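OBG-type G domain-containing protein (PDB 2E87) is of unknown function but binds GDP and is probably a GTP-binding protein of the Obg-type, NOG1-like family. Local coordinates at residues E166-V171 / R335-K340; A195-T200 / L241-L246; V206-F209 / F214-Q217; F209-F214 / E329-L334. One frame throughout, in Å; residues are numbered along the deposited sequence.

Contact 1. Residues E166-V171 / R335-K340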
loop_
_atom_site.group_PDB
_atom_site.type_symbol
_atom_site.label_atom_id
_atom_site.label_comp_id
_atom_site.label_asym_id
_atom_site.label_seq_id
_atom_site.Cartn_x
_atom_site.Cartn_y
_atom_site.Cartn_z
ATOM N N GLU A 166 -5.214 -3.190 -11.512
ATOM C CA GLU A 166 -5.748 -4.302 -12.290
ATOM C C GLU A 166 -5.378 -4.220 -13.757
ATOM O O GLU A 166 -4.886 -5.182 -14.334
ATOM C CB GLU A 166 -7.275 -4.375 -12.219
ATOM C CG GLU A 166 -7.863 -4.779 -10.891
ATOM C CD GLU A 166 -9.314 -5.217 -11.035
ATOM O OE1 GLU A 166 -10.119 -4.469 -11.643
ATOM O OE2 GLU A 166 -9.646 -6.317 -10.546
ATOM N N ILE A 167 -5.631 -3.072 -14.368
ATOM C CA ILE A 167 -5.363 -2.922 -15.790
ATOM C C ILE A 167 -3.884 -2.948 -16.184
ATOM O O ILE A 167 -3.002 -2.564 -15.403
ATOM C CB ILE A 167 -6.015 -1.640 -16.320
ATOM C CG1 ILE A 167 -5.286 -0.413 -15.784
ATOM C CG2 ILE A 167 -7.483 -1.607 -15.897
ATOM C CD1 ILE A 167 -5.691 0.862 -16.477
ATOM N N PRO A 168 -3.596 -3.384 -17.420
ATOM C CA PRO A 168 -2.199 -3.447 -17.876
ATOM C C PRO A 168 -1.514 -2.092 -17.715
ATOM O O PRO A 168 -2.087 -1.048 -18.029
ATOM C CB PRO A 168 -2.320 -3.856 -19.349
ATOM C CG PRO A 168 -3.726 -4.471 -19.454
ATOM C CD PRO A 168 -4.527 -3.576 -18.545
ATOM N N THR A 169 -0.293 -2.105 -17.209
ATOM C CA THR A 169 0.440 -0.852 -17.032
ATOM C C THR A 169 1.751 -0.839 -17.800
ATOM O O THR A 169 2.467 -1.842 -17.852
ATOM C CB THR A 169 0.760 -0.562 -15.529
ATOM O OG1 THR A 169 -0.450 -0.352 -14.810
ATOM C CG2 THR A 169 1.612 0.702 -15.390
ATOM N N VAL A 170 2.036 0.305 -18.411
ATOM C CA VAL A 170 3.280 0.511 -19.131
ATOM C C VAL A 170 4.142 1.402 -18.234
ATOM O O VAL A 170 3.679 2.435 -17.732
ATOM C CB VAL A 170 3.074 1.240 -20.475
ATOM C CG1 VAL A 170 4.436 1.492 -21.121
ATOM C CG2 VAL A 170 2.209 0.404 -21.405
ATOM N N VAL A 171 5.390 0.990 -18.032
ATOM C CA VAL A 171 6.346 1.725 -17.204
ATOM C C VAL A 171 7.435 2.302 -18.113
ATOM O O VAL A 171 8.157 1.555 -18.770
ATOM C CB VAL A 171 6.990 0.780 -16.139
ATOM C CG1 VAL A 171 8.003 1.522 -15.319
ATOM C CG2 VAL A 171 5.910 0.202 -15.228
ATOM N N ARG A 335 -2.965 -6.101 -25.149
ATOM C CA ARG A 335 -4.388 -6.412 -25.334
ATOM C C ARG A 335 -4.769 -7.784 -24.771
ATOM O O ARG A 335 -5.843 -7.949 -24.192
ATOM C CB ARG A 335 -4.782 -6.325 -26.808
ATOM C CG ARG A 335 -6.228 -6.681 -27.072
ATOM C CD ARG A 335 -6.644 -6.268 -28.472
ATOM N NE ARG A 335 -7.460 -5.059 -28.441
ATOM C CZ ARG A 335 -8.788 -5.050 -28.459
ATOM N NH1 ARG A 335 -9.467 -6.191 -28.516
ATOM N NH2 ARG A 335 -9.437 -3.893 -28.405
ATOM N N PRO A 336 -3.907 -8.796 -24.953
ATOM C CA PRO A 336 -4.279 -10.099 -24.396
ATOM C C PRO A 336 -4.460 -10.025 -22.882
ATOM O O PRO A 336 -5.477 -10.467 -22.350
ATOM C CB PRO A 336 -3.122 -11.017 -24.823
ATOM C CG PRO A 336 -2.018 -10.078 -25.237
ATOM C CD PRO A 336 -2.755 -8.926 -25.857
ATOM N N LEU A 337 -3.481 -9.450 -22.189
ATOM C CA LEU A 337 -3.573 -9.318 -20.742
ATOM C C LEU A 337 -4.816 -8.523 -20.362
ATOM O O LEU A 337 -5.454 -8.810 -19.357
ATOM C CB LEU A 337 -2.335 -8.619 -20.173
ATOM C CG LEU A 337 -2.444 -8.331 -18.669
ATOM C CD1 LEU A 337 -2.632 -9.641 -17.915
ATOM C CD2 LEU A 337 -1.206 -7.602 -18.169
ATOM N N ALA A 338 -5.153 -7.518 -21.163
ATOM C CA ALA A 338 -6.324 -6.689 -20.890
ATOM C C ALA A 338 -7.616 -7.514 -20.953
ATOM O O ALA A 338 -8.525 -7.323 -20.145
ATOM C CB ALA A 338 -6.391 -5.537 -21.888
ATOM N N GLU A 339 -7.691 -8.429 -21.920
ATOM C CA GLU A 339 -8.867 -9.285 -22.077
ATOM C C GLU A 339 -8.923 -10.282 -20.921
ATOM O O GLU A 339 -9.988 -10.541 -20.363
ATOM C CB GLU A 339 -8.818 -10.022 -23.428
ATOM C CG GLU A 339 -8.878 -9.079 -24.636
ATOM C CD GLU A 339 -8.721 -9.785 -25.986
ATOM O OE1 GLU A 339 -7.807 -10.625 -26.133
ATOM O OE2 GLU A 339 -9.502 -9.480 -26.910
ATOM N N LYS A 340 -7.768 -10.825 -20.557
ATOM C CA LYS A 340 -7.686 -11.775 -19.456
ATOM C C LYS A 340 -8.084 -11.117 -18.141
ATOM O O LYS A 340 -8.745 -11.738 -17.320
ATOM C CB LYS A 340 -6.270 -12.344 -19.334
ATOM C CG LYS A 340 -6.101 -13.295 -18.168
ATOM C CD LYS A 340 -4.899 -14.202 -18.377
ATOM C CE LYS A 340 -4.885 -15.350 -17.375
ATOM N NZ LYS A 340 -3.959 -16.447 -17.790
#
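Pro168 meets the helix of 335-340 with the outer carbons of its ring. From CB outward, the first partner is a methyl group: CB of Pro168 lies 4.1 Å from CD2 of Leu337. The next carbon goes deeper. CG of Pro168 rests 3.7 Å from CA of Ala338 and 3.8 Å from CB of Ala338, so the ring tip presses on the helix backbone itself. The same CG is also 4.1 Å from CG of Leu337. The Leu337 side chain stands with CG opposite the backbone N (chi1 174°), and this brings its branch point and CD2 alongside the CB-CG edge of the proline.

Pro168 comes just before strand 169-173, a central strand of the G-domain sheet that leads into the P-loop. Helix 323-350 is the last helix of the chain and packs on this sheet. The contact therefore joins the entry of the first G-domain strand to that helix. No hydrogen bond crosses between the two segments, and the touch is wholly apolar. Leu334, one turn earlier in the helix, also packs on Pro168. Beyond it, Ala338 touches Phe214 on strand 214-220.

Contact 2. Residues A195-T200 / L241-L246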
loop_
_atom_site.group_PDB
_atom_site.type_symbol
_atom_site.label_atom_id
_atom_site.label_comp_id
_atom_site.label_asym_id
_atom_site.label_seq_id
_atom_site.Cartn_x
_atom_site.Cartn_y
_atom_site.Cartn_z
ATOM N N ALA A 195 1.109 10.664 -8.938
ATOM C CA ALA A 195 1.025 9.712 -7.846
ATOM C C ALA A 195 2.220 9.907 -6.936
ATOM O O ALA A 195 3.320 10.195 -7.402
ATOM C CB ALA A 195 1.018 8.294 -8.376
ATOM N N SER A 196 2.001 9.762 -5.634
ATOM C CA SER A 196 3.088 9.892 -4.683
ATOM C C SER A 196 3.886 8.615 -4.771
ATOM O O SER A 196 3.320 7.550 -5.002
ATOM C CB SER A 196 2.546 10.049 -3.270
ATOM O OG SER A 196 1.949 11.321 -3.112
ATOM N N TYR A 197 5.197 8.699 -4.623
ATOM C CA TYR A 197 5.978 7.483 -4.665
ATOM C C TYR A 197 7.170 7.569 -3.725
ATOM O O TYR A 197 7.924 8.541 -3.749
ATOM C CB TYR A 197 6.453 7.193 -6.079
ATOM C CG TYR A 197 6.732 5.734 -6.292
ATOM C CD1 TYR A 197 5.790 4.897 -6.901
ATOM C CD2 TYR A 197 7.939 5.176 -5.867
ATOM C CE1 TYR A 197 6.054 3.535 -7.083
ATOM C CE2 TYR A 197 8.211 3.834 -6.040
ATOM C CZ TYR A 197 7.276 3.015 -6.651
ATOM O OH TYR A 197 7.608 1.701 -6.858
ATOM N N PRO A 198 7.351 6.550 -2.876
ATOM C CA PRO A 198 8.467 6.527 -1.925
ATOM C C PRO A 198 9.817 6.806 -2.584
ATOM O O PRO A 198 10.130 6.243 -3.633
ATOM C CB PRO A 198 8.380 5.125 -1.345
ATOM C CG PRO A 198 6.892 4.880 -1.340
ATOM C CD PRO A 198 6.489 5.367 -2.705
ATOM N N PHE A 199 10.603 7.690 -1.975
ATOM C CA PHE A 199 11.937 8.057 -2.474
ATOM C C PHE A 199 11.975 8.905 -3.744
ATOM O O PHE A 199 12.976 8.923 -4.463
ATOM C CB PHE A 199 12.803 6.803 -2.673
ATOM C CG PHE A 199 12.999 6.014 -1.420
ATOM C CD1 PHE A 199 12.051 5.091 -1.011
ATOM C CD2 PHE A 199 14.094 6.252 -0.603
ATOM C CE1 PHE A 199 12.184 4.418 0.195
ATOM C CE2 PHE A 199 14.240 5.587 0.606
ATOM C CZ PHE A 199 13.283 4.668 1.010
ATOM N N THR A 200 10.883 9.597 -4.038
ATOM C CA THR A 200 10.880 10.460 -5.206
ATOM C C THR A 200 10.649 11.864 -4.690
ATOM O O THR A 200 10.044 12.067 -3.629
ATOM C CB THR A 200 9.771 10.123 -6.241
ATOM O OG1 THR A 200 8.478 10.361 -5.665
ATOM C CG2 THR A 200 9.894 8.680 -6.710
ATOM N N LEU A 241 12.235 -1.622 -7.132
ATOM C CA LEU A 241 11.952 -2.939 -7.672
ATOM C C LEU A 241 10.510 -3.382 -7.501
ATOM O O LEU A 241 10.093 -4.379 -8.094
ATOM C CB LEU A 241 12.892 -3.980 -7.064
ATOM C CG LEU A 241 14.383 -3.788 -7.359
ATOM C CD1 LEU A 241 15.156 -4.969 -6.797
ATOM C CD2 LEU A 241 14.616 -3.675 -8.856
ATOM N N ALA A 242 9.753 -2.646 -6.691
ATOM C CA ALA A 242 8.348 -2.960 -6.480
ATOM C C ALA A 242 7.599 -2.821 -7.816
ATOM O O ALA A 242 6.559 -3.452 -8.020
ATOM C CB ALA A 242 7.739 -2.013 -5.439
ATOM N N LEU A 243 8.138 -2.000 -8.717
ATOM C CA LEU A 243 7.522 -1.777 -10.033
ATOM C C LEU A 243 7.335 -3.091 -10.795
ATOM O O LEU A 243 6.538 -3.156 -11.720
ATOM C CB LEU A 243 8.360 -0.781 -10.862
ATOM C CG LEU A 243 8.520 0.632 -10.259
ATOM C CD1 LEU A 243 9.403 1.503 -11.137
ATOM C CD2 LEU A 243 7.163 1.282 -10.088
ATOM N N ARG A 244 8.052 -4.139 -10.385
ATOM C CA ARG A 244 7.941 -5.461 -11.009
ATOM C C ARG A 244 6.517 -5.984 -10.866
ATOM O O ARG A 244 6.030 -6.736 -11.722
ATOM C CB ARG A 244 8.857 -6.493 -10.339
ATOM C CG ARG A 244 10.345 -6.219 -10.381
ATOM C CD ARG A 244 11.111 -7.354 -9.685
ATOM N NE ARG A 244 12.548 -7.091 -9.597
ATOM C CZ ARG A 244 13.434 -7.910 -9.032
ATOM N NH1 ARG A 244 13.036 -9.058 -8.500
ATOM N NH2 ARG A 244 14.719 -7.575 -8.992
ATOM N N TYR A 245 5.866 -5.603 -9.772
ATOM C CA TYR A 245 4.508 -6.050 -9.493
ATOM C C TYR A 245 3.396 -5.170 -10.061
ATOM O O TYR A 245 2.221 -5.528 -9.990
ATOM C CB TYR A 245 4.337 -6.199 -7.985
ATOM C CG TYR A 245 5.356 -7.134 -7.389
ATOM C CD1 TYR A 245 6.146 -6.740 -6.324
ATOM C CD2 TYR A 245 5.522 -8.422 -7.895
ATOM C CE1 TYR A 245 7.084 -7.606 -5.766
ATOM C CE2 TYR A 245 6.447 -9.295 -7.351
ATOM C CZ TYR A 245 7.226 -8.883 -6.285
ATOM O OH TYR A 245 8.138 -9.750 -5.739
ATOM N N LEU A 246 3.770 -4.022 -10.611
ATOM C CA LEU A 246 2.821 -3.088 -11.208
ATOM C C LEU A 246 2.915 -3.126 -12.740
ATOM O O LEU A 246 1.914 -3.327 -13.432
ATOM C CB LEU A 246 3.122 -1.678 -10.727
ATOM C CG LEU A 246 2.280 -0.541 -11.286
ATOM C CD1 LEU A 246 0.812 -0.701 -10.919
ATOM C CD2 LEU A 246 2.829 0.744 -10.704
#
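Tyr197 and Leu243 meet through two different first torsions. Tyr197 turns CG opposite its backbone N (chi1 -156°), which lets the ring reach across to Leu243. Leu243 instead has CG opposite its carbonyl carbon (chi1 -61°), and its CD2 methyl comes up to the phenol end. The contact lies in the G domain, between two loops at the side of the sheet. One loop links strands 193-195 and 204-211. The other follows helix 234-241 and leads to strand 249-254.

The side chains cross at a slant. CD2 of Leu243 is 3.3 Å from OH of Tyr197 and 3.9 Å from CZ of Tyr197, so the methyl sits by the hydroxyl end of the ring. CB of Ala242 adds a looser touch, 4.0 Å from OH of Tyr197. The hydroxyl is buried among these carbons, but its polar need is met by a hydrogen bond with the carbonyl O of Ala239. A phenylalanine in place of Tyr197 would probably leave that carbonyl without this partner and open a small gap beside Leu243.

Leu224 and Ile204 also pack on Tyr197. Helix 76-86 of the N-terminal helical region reaches the same two loops, through Leu85 on Pro198 and Glu80 on Ala242. The backbone at Tyr197 begins a type II beta turn that ends at Thr200. There OG1 of Thr200 donates to O of Tyr197 at 2.7 Å, with the donor tilted 17° from the carbonyl plane.

Contact 3. Residues V206-F209 / F214-Q217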
loop_
_atom_site.group_PDB
_atom_site.type_symbol
_atom_site.label_atom_id
_atom_site.label_comp_id
_atom_site.label_asym_id
_atom_site.label_seq_id
_atom_site.Cartn_x
_atom_site.Cartn_y
_atom_site.Cartn_z
ATOM N N VAL A 206 1.000 9.703 -13.984
ATOM C CA VAL A 206 0.173 8.544 -14.235
ATOM C C VAL A 206 -0.878 8.908 -15.252
ATOM O O VAL A 206 -1.661 9.834 -15.044
ATOM C CB VAL A 206 -0.586 8.087 -12.996
ATOM C CG1 VAL A 206 -1.439 6.897 -13.361
ATOM C CG2 VAL A 206 0.371 7.755 -11.877
ATOM N N GLY A 207 -0.909 8.174 -16.347
ATOM C CA GLY A 207 -1.901 8.468 -17.354
ATOM C C GLY A 207 -2.638 7.228 -17.784
ATOM O O GLY A 207 -2.409 6.136 -17.273
ATOM N N GLN A 208 -3.514 7.408 -18.752
ATOM C CA GLN A 208 -4.313 6.325 -19.283
ATOM C C GLN A 208 -4.727 6.629 -20.702
ATOM O O GLN A 208 -4.967 7.775 -21.054
ATOM C CB GLN A 208 -5.595 6.157 -18.457
ATOM C CG GLN A 208 -5.591 5.055 -17.415
ATOM C CD GLN A 208 -6.992 4.801 -16.846
ATOM O OE1 GLN A 208 -7.981 4.722 -17.590
ATOM N NE2 GLN A 208 -7.078 4.661 -15.521
ATOM N N PHE A 209 -4.783 5.599 -21.531
ATOM C CA PHE A 209 -5.287 5.794 -22.871
ATOM C C PHE A 209 -6.195 4.605 -23.135
ATOM O O PHE A 209 -5.917 3.485 -22.710
ATOM C CB PHE A 209 -4.158 5.955 -23.900
ATOM C CG PHE A 209 -3.509 4.692 -24.323
ATOM C CD1 PHE A 209 -4.130 3.848 -25.224
ATOM C CD2 PHE A 209 -2.231 4.386 -23.890
ATOM C CE1 PHE A 209 -3.486 2.722 -25.694
ATOM C CE2 PHE A 209 -1.578 3.262 -24.355
ATOM C CZ PHE A 209 -2.210 2.428 -25.261
ATOM N N PHE A 214 -10.986 -1.031 -23.645
ATOM C CA PHE A 214 -9.908 -1.425 -22.747
ATOM C C PHE A 214 -9.073 -0.206 -22.355
ATOM O O PHE A 214 -8.856 0.711 -23.154
ATOM C CB PHE A 214 -9.003 -2.472 -23.404
ATOM C CG PHE A 214 -9.730 -3.712 -23.853
ATOM C CD1 PHE A 214 -10.441 -3.726 -25.055
ATOM C CD2 PHE A 214 -9.725 -4.861 -23.066
ATOM C CE1 PHE A 214 -11.133 -4.865 -25.461
ATOM C CE2 PHE A 214 -10.408 -6.001 -23.456
ATOM C CZ PHE A 214 -11.114 -6.008 -24.655
ATOM N N ARG A 215 -8.621 -0.191 -21.108
ATOM C CA ARG A 215 -7.816 0.909 -20.615
ATOM C C ARG A 215 -6.390 0.445 -20.372
ATOM O O ARG A 215 -6.156 -0.690 -19.940
ATOM C CB ARG A 215 -8.435 1.467 -19.339
ATOM C CG ARG A 215 -9.815 2.081 -19.573
ATOM C CD ARG A 215 -10.686 2.010 -18.322
ATOM N NE ARG A 215 -10.940 3.322 -17.731
ATOM C CZ ARG A 215 -11.671 4.275 -18.303
ATOM N NH1 ARG A 215 -12.229 4.070 -19.489
ATOM N NH2 ARG A 215 -11.840 5.438 -17.689
ATOM N N TYR A 216 -5.438 1.316 -20.699
ATOM C CA TYR A 216 -4.027 1.016 -20.488
ATOM C C TYR A 216 -3.439 2.105 -19.626
ATOM O O TYR A 216 -3.585 3.289 -19.924
ATOM C CB TYR A 216 -3.267 0.956 -21.806
ATOM C CG TYR A 216 -3.733 -0.153 -22.693
ATOM C CD1 TYR A 216 -4.799 0.034 -23.561
ATOM C CD2 TYR A 216 -3.145 -1.415 -22.631
ATOM C CE1 TYR A 216 -5.273 -1.005 -24.344
ATOM C CE2 TYR A 216 -3.614 -2.456 -23.408
ATOM C CZ TYR A 216 -4.684 -2.241 -24.265
ATOM O OH TYR A 216 -5.180 -3.266 -25.038
ATOM N N GLN A 217 -2.790 1.707 -18.543
ATOM C CA GLN A 217 -2.186 2.678 -17.651
ATOM C C GLN A 217 -0.724 2.975 -18.061
ATOM O O GLN A 217 0.030 2.070 -18.404
ATOM C CB GLN A 217 -2.240 2.155 -16.213
ATOM C CG GLN A 217 -1.875 3.197 -15.181
ATOM C CD GLN A 217 -2.017 2.692 -13.765
ATOM O OE1 GLN A 217 -1.394 1.699 -13.372
ATOM N NE2 GLN A 217 -2.841 3.376 -12.983
#
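Phe209 and Tyr216 form an antiparallel hydrogen-bonded pair, with N of Phe209 to O of Tyr216 at 3.1 Å and N of Tyr216 to O of Phe209 at 3.0 Å. Gln208 and Gln217 make the neighbouring non-hydrogen-bonded pair. There CA of Gln208 sits 3.2 Å from O of Tyr216, a CA-H...O contact.

The two aromatic side chains lie on the same face of the sheet. Phe209 places CG between its backbone N and carbonyl carbon (chi1 79°), and this swings the ring across to Tyr216. CB of Tyr216 lies over one face of the Phe209 ring, 4.0 Å from its centroid, as a CH-pi contact. The rings themselves are nearly parallel, 22° apart, but slid so far that they barely overlap. Their closest carbons are CE1 of Phe209 and CD1 of Tyr216, 3.7 Å apart. A serine in place of Phe209 would probably leave CB of Tyr216 without its aromatic cover and open a gap on this face.

The strands belong to the beta hairpin 204-211 and 214-220, where the G-domain sheet turns antiparallel. Strand 214-220 continues the sheet to strand 169-173.

Gln208 and Gln217 project to the other face. OE1 of Gln208 comes 3.3 Å from NE of Arg215, but the angle is too poor for a hydrogen bond, and the amide and guanidinium planes stand 79° apart. Arg215 instead forms a salt bridge with Glu210. Along the hairpin, CG1 of Val206 rests against the aliphatic CG of Gln217.

Contact 4. Residues F209-F214 / E329-L334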
loop_
_atom_site.group_PDB
_atom_site.type_symbol
_atom_site.label_atom_id
_atom_site.label_comp_id
_atom_site.label_asym_id
_atom_site.label_seq_id
_atom_site.Cartn_x
_atom_site.Cartn_y
_atom_site.Cartn_z
ATOM N N PHE A 209 -4.783 5.599 -21.531
ATOM C CA PHE A 209 -5.287 5.794 -22.871
ATOM C C PHE A 209 -6.195 4.605 -23.135
ATOM O O PHE A 209 -5.917 3.485 -22.710
ATOM C CB PHE A 209 -4.158 5.955 -23.900
ATOM C CG PHE A 209 -3.509 4.692 -24.323
ATOM C CD1 PHE A 209 -4.130 3.848 -25.224
ATOM C CD2 PHE A 209 -2.231 4.386 -23.890
ATOM C CE1 PHE A 209 -3.486 2.722 -25.694
ATOM C CE2 PHE A 209 -1.578 3.262 -24.355
ATOM C CZ PHE A 209 -2.210 2.428 -25.261
ATOM N N GLU A 210 -7.313 4.871 -23.791
ATOM C CA GLU A 210 -8.278 3.832 -24.057
ATOM C C GLU A 210 -8.244 3.360 -25.499
ATOM O O GLU A 210 -8.056 4.149 -26.414
ATOM C CB GLU A 210 -9.668 4.359 -23.692
ATOM C CG GLU A 210 -10.800 3.331 -23.741
ATOM C CD GLU A 210 -12.102 3.860 -23.130
ATOM O OE1 GLU A 210 -12.606 4.913 -23.586
ATOM O OE2 GLU A 210 -12.623 3.217 -22.190
ATOM N N ASP A 211 -8.370 2.056 -25.693
ATOM C CA ASP A 211 -8.430 1.493 -27.029
ATOM C C ASP A 211 -9.602 0.528 -26.994
ATOM O O ASP A 211 -9.566 -0.480 -26.285
ATOM C CB ASP A 211 -7.166 0.731 -27.405
ATOM C CG ASP A 211 -7.231 0.203 -28.821
ATOM O OD1 ASP A 211 -7.393 1.038 -29.740
ATOM O OD2 ASP A 211 -7.142 -1.031 -29.017
ATOM N N GLY A 212 -10.631 0.827 -27.780
ATOM C CA GLY A 212 -11.817 -0.004 -27.760
ATOM C C GLY A 212 -12.432 0.333 -26.412
ATOM O O GLY A 212 -12.649 1.509 -26.108
ATOM N N TYR A 213 -12.706 -0.672 -25.592
ATOM C CA TYR A 213 -13.250 -0.389 -24.269
ATOM C C TYR A 213 -12.223 -0.816 -23.206
ATOM O O TYR A 213 -12.538 -0.929 -22.026
ATOM C CB TYR A 213 -14.611 -1.085 -24.075
ATOM C CG TYR A 213 -14.596 -2.589 -24.209
ATOM C CD1 TYR A 213 -14.169 -3.394 -23.159
ATOM C CD2 TYR A 213 -15.028 -3.214 -25.380
ATOM C CE1 TYR A 213 -14.177 -4.785 -23.263
ATOM C CE2 TYR A 213 -15.034 -4.611 -25.498
ATOM C CZ TYR A 213 -14.610 -5.384 -24.428
ATOM O OH TYR A 213 -14.653 -6.752 -24.496
ATOM N N PHE A 214 -10.986 -1.031 -23.645
ATOM C CA PHE A 214 -9.908 -1.425 -22.747
ATOM C C PHE A 214 -9.073 -0.206 -22.355
ATOM O O PHE A 214 -8.856 0.711 -23.154
ATOM C CB PHE A 214 -9.003 -2.472 -23.404
ATOM C CG PHE A 214 -9.730 -3.712 -23.853
ATOM C CD1 PHE A 214 -10.441 -3.726 -25.055
ATOM C CD2 PHE A 214 -9.725 -4.861 -23.066
ATOM C CE1 PHE A 214 -11.133 -4.865 -25.461
ATOM C CE2 PHE A 214 -10.408 -6.001 -23.456
ATOM C CZ PHE A 214 -11.114 -6.008 -24.655
ATOM N N GLU A 329 2.142 -0.658 -30.824
ATOM C CA GLU A 329 2.937 -1.720 -30.227
ATOM C C GLU A 329 2.519 -2.026 -28.782
ATOM O O GLU A 329 2.612 -3.178 -28.341
ATOM C CB GLU A 329 4.425 -1.358 -30.300
ATOM C CG GLU A 329 5.368 -2.452 -29.832
ATOM C CD GLU A 329 5.151 -3.765 -30.562
ATOM O OE1 GLU A 329 5.035 -3.742 -31.809
ATOM O OE2 GLU A 329 5.105 -4.821 -29.893
ATOM N N ILE A 330 2.062 -1.005 -28.053
ATOM C CA ILE A 330 1.623 -1.192 -26.667
ATOM C C ILE A 330 0.408 -2.095 -26.694
ATOM O O ILE A 330 0.344 -3.098 -25.989
ATOM C CB ILE A 330 1.214 0.141 -26.015
ATOM C CG1 ILE A 330 2.456 0.988 -25.761
ATOM C CG2 ILE A 330 0.410 -0.112 -24.743
ATOM C CD1 ILE A 330 2.146 2.357 -25.182
ATOM N N ILE A 331 -0.549 -1.717 -27.532
ATOM C CA ILE A 331 -1.788 -2.456 -27.696
ATOM C C ILE A 331 -1.557 -3.897 -28.109
ATOM O O ILE A 331 -2.189 -4.804 -27.579
ATOM C CB ILE A 331 -2.676 -1.779 -28.737
ATOM C CG1 ILE A 331 -3.113 -0.410 -28.212
ATOM C CG2 ILE A 331 -3.866 -2.668 -29.048
ATOM C CD1 ILE A 331 -3.435 0.587 -29.276
ATOM N N LYS A 332 -0.652 -4.117 -29.050
ATOM C CA LYS A 332 -0.377 -5.475 -29.496
ATOM C C LYS A 332 0.220 -6.322 -28.380
ATOM O O LYS A 332 -0.023 -7.524 -28.299
ATOM C CB LYS A 332 0.581 -5.460 -30.689
ATOM C CG LYS A 332 1.085 -6.841 -31.077
ATOM C CD LYS A 332 2.117 -6.775 -32.188
ATOM C CE LYS A 332 2.569 -8.177 -32.590
ATOM N NZ LYS A 332 3.512 -8.124 -33.739
ATOM N N THR A 333 1.003 -5.684 -27.520
ATOM C CA THR A 333 1.662 -6.381 -26.426
ATOM C C THR A 333 0.751 -6.627 -25.239
ATOM O O THR A 333 0.807 -7.686 -24.618
ATOM C CB THR A 333 2.887 -5.582 -25.905
ATOM O OG1 THR A 333 3.808 -5.352 -26.980
ATOM C CG2 THR A 333 3.595 -6.345 -24.789
ATOM N N LEU A 334 -0.103 -5.658 -24.936
ATOM C CA LEU A 334 -0.951 -5.773 -23.770
ATOM C C LEU A 334 -2.435 -6.105 -23.927
ATOM O O LEU A 334 -3.097 -6.375 -22.927
ATOM C CB LEU A 334 -0.793 -4.503 -22.937
ATOM C CG LEU A 334 0.639 -4.155 -22.507
ATOM C CD1 LEU A 334 0.597 -2.926 -21.630
ATOM C CD2 LEU A 334 1.281 -5.315 -21.743
#
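Phe209 turns the edge of its ring to the helix of 329-334, and two successive isoleucines meet that edge. CG2 of Ile330 comes near the ring plane at 3.7 Å from CZ of Phe209. CG1 of Ile331 lies near the plane as well, 4.0 Å from CE1 of Phe209. Both isoleucines cross the ring obliquely. In each, CG2 stands opposite the backbone N and CG1 opposite the carbonyl carbon, but Ile330 gives mainly its CG2 branch to the ring and Ile331 its CG1.

Asp211 crosses Ile331 at about a right angle. OD2 of Asp211 is 3.7 Å from CG2 of Ile331, and CG of Asp211 is 3.8 Å from CD1 of Ile331. The aspartate also starts the type II' turn of the beta hairpin, Asp211 to Phe214. Helix 323-350 therefore packs against the hairpin end of the G-domain sheet, its strand and helix segments crossing at -67°.

Lys327 makes a cation-pi contact with Phe209, and Arg335 forms a long, weak ion pair with Asp211. The segments are held by apolar contact of Phe209 with the two isoleucines, with the Asp211 carboxylate lying against Ile331 carbons and no hydrogen bond between them. The long ion pair with Arg335 probably gives that carboxylate some weak electrostatic support.

Contacts 1, 3 and 4 cluster at one part of the G domain, with centres 8 to 9 Å apart. Contacts 1 and 4 both use helix 323-350, and contacts 3 and 4 share Phe209 and Phe214. Contact 3 joins contact 1 through the sheet: N of Val170 lies 2.7 Å from O of Gln217, a probable hydrogen bond. Contact 2 is further off, about 17 Å from contact 3 and 23 Å from contact 4 between centres, yet CB of Ala195 packs 3.6 Å from CG2 of Val206. None of them touches the nucleotide. The side chains of Val206 and Leu243 lie about 13 and 14 Å from bound GDP.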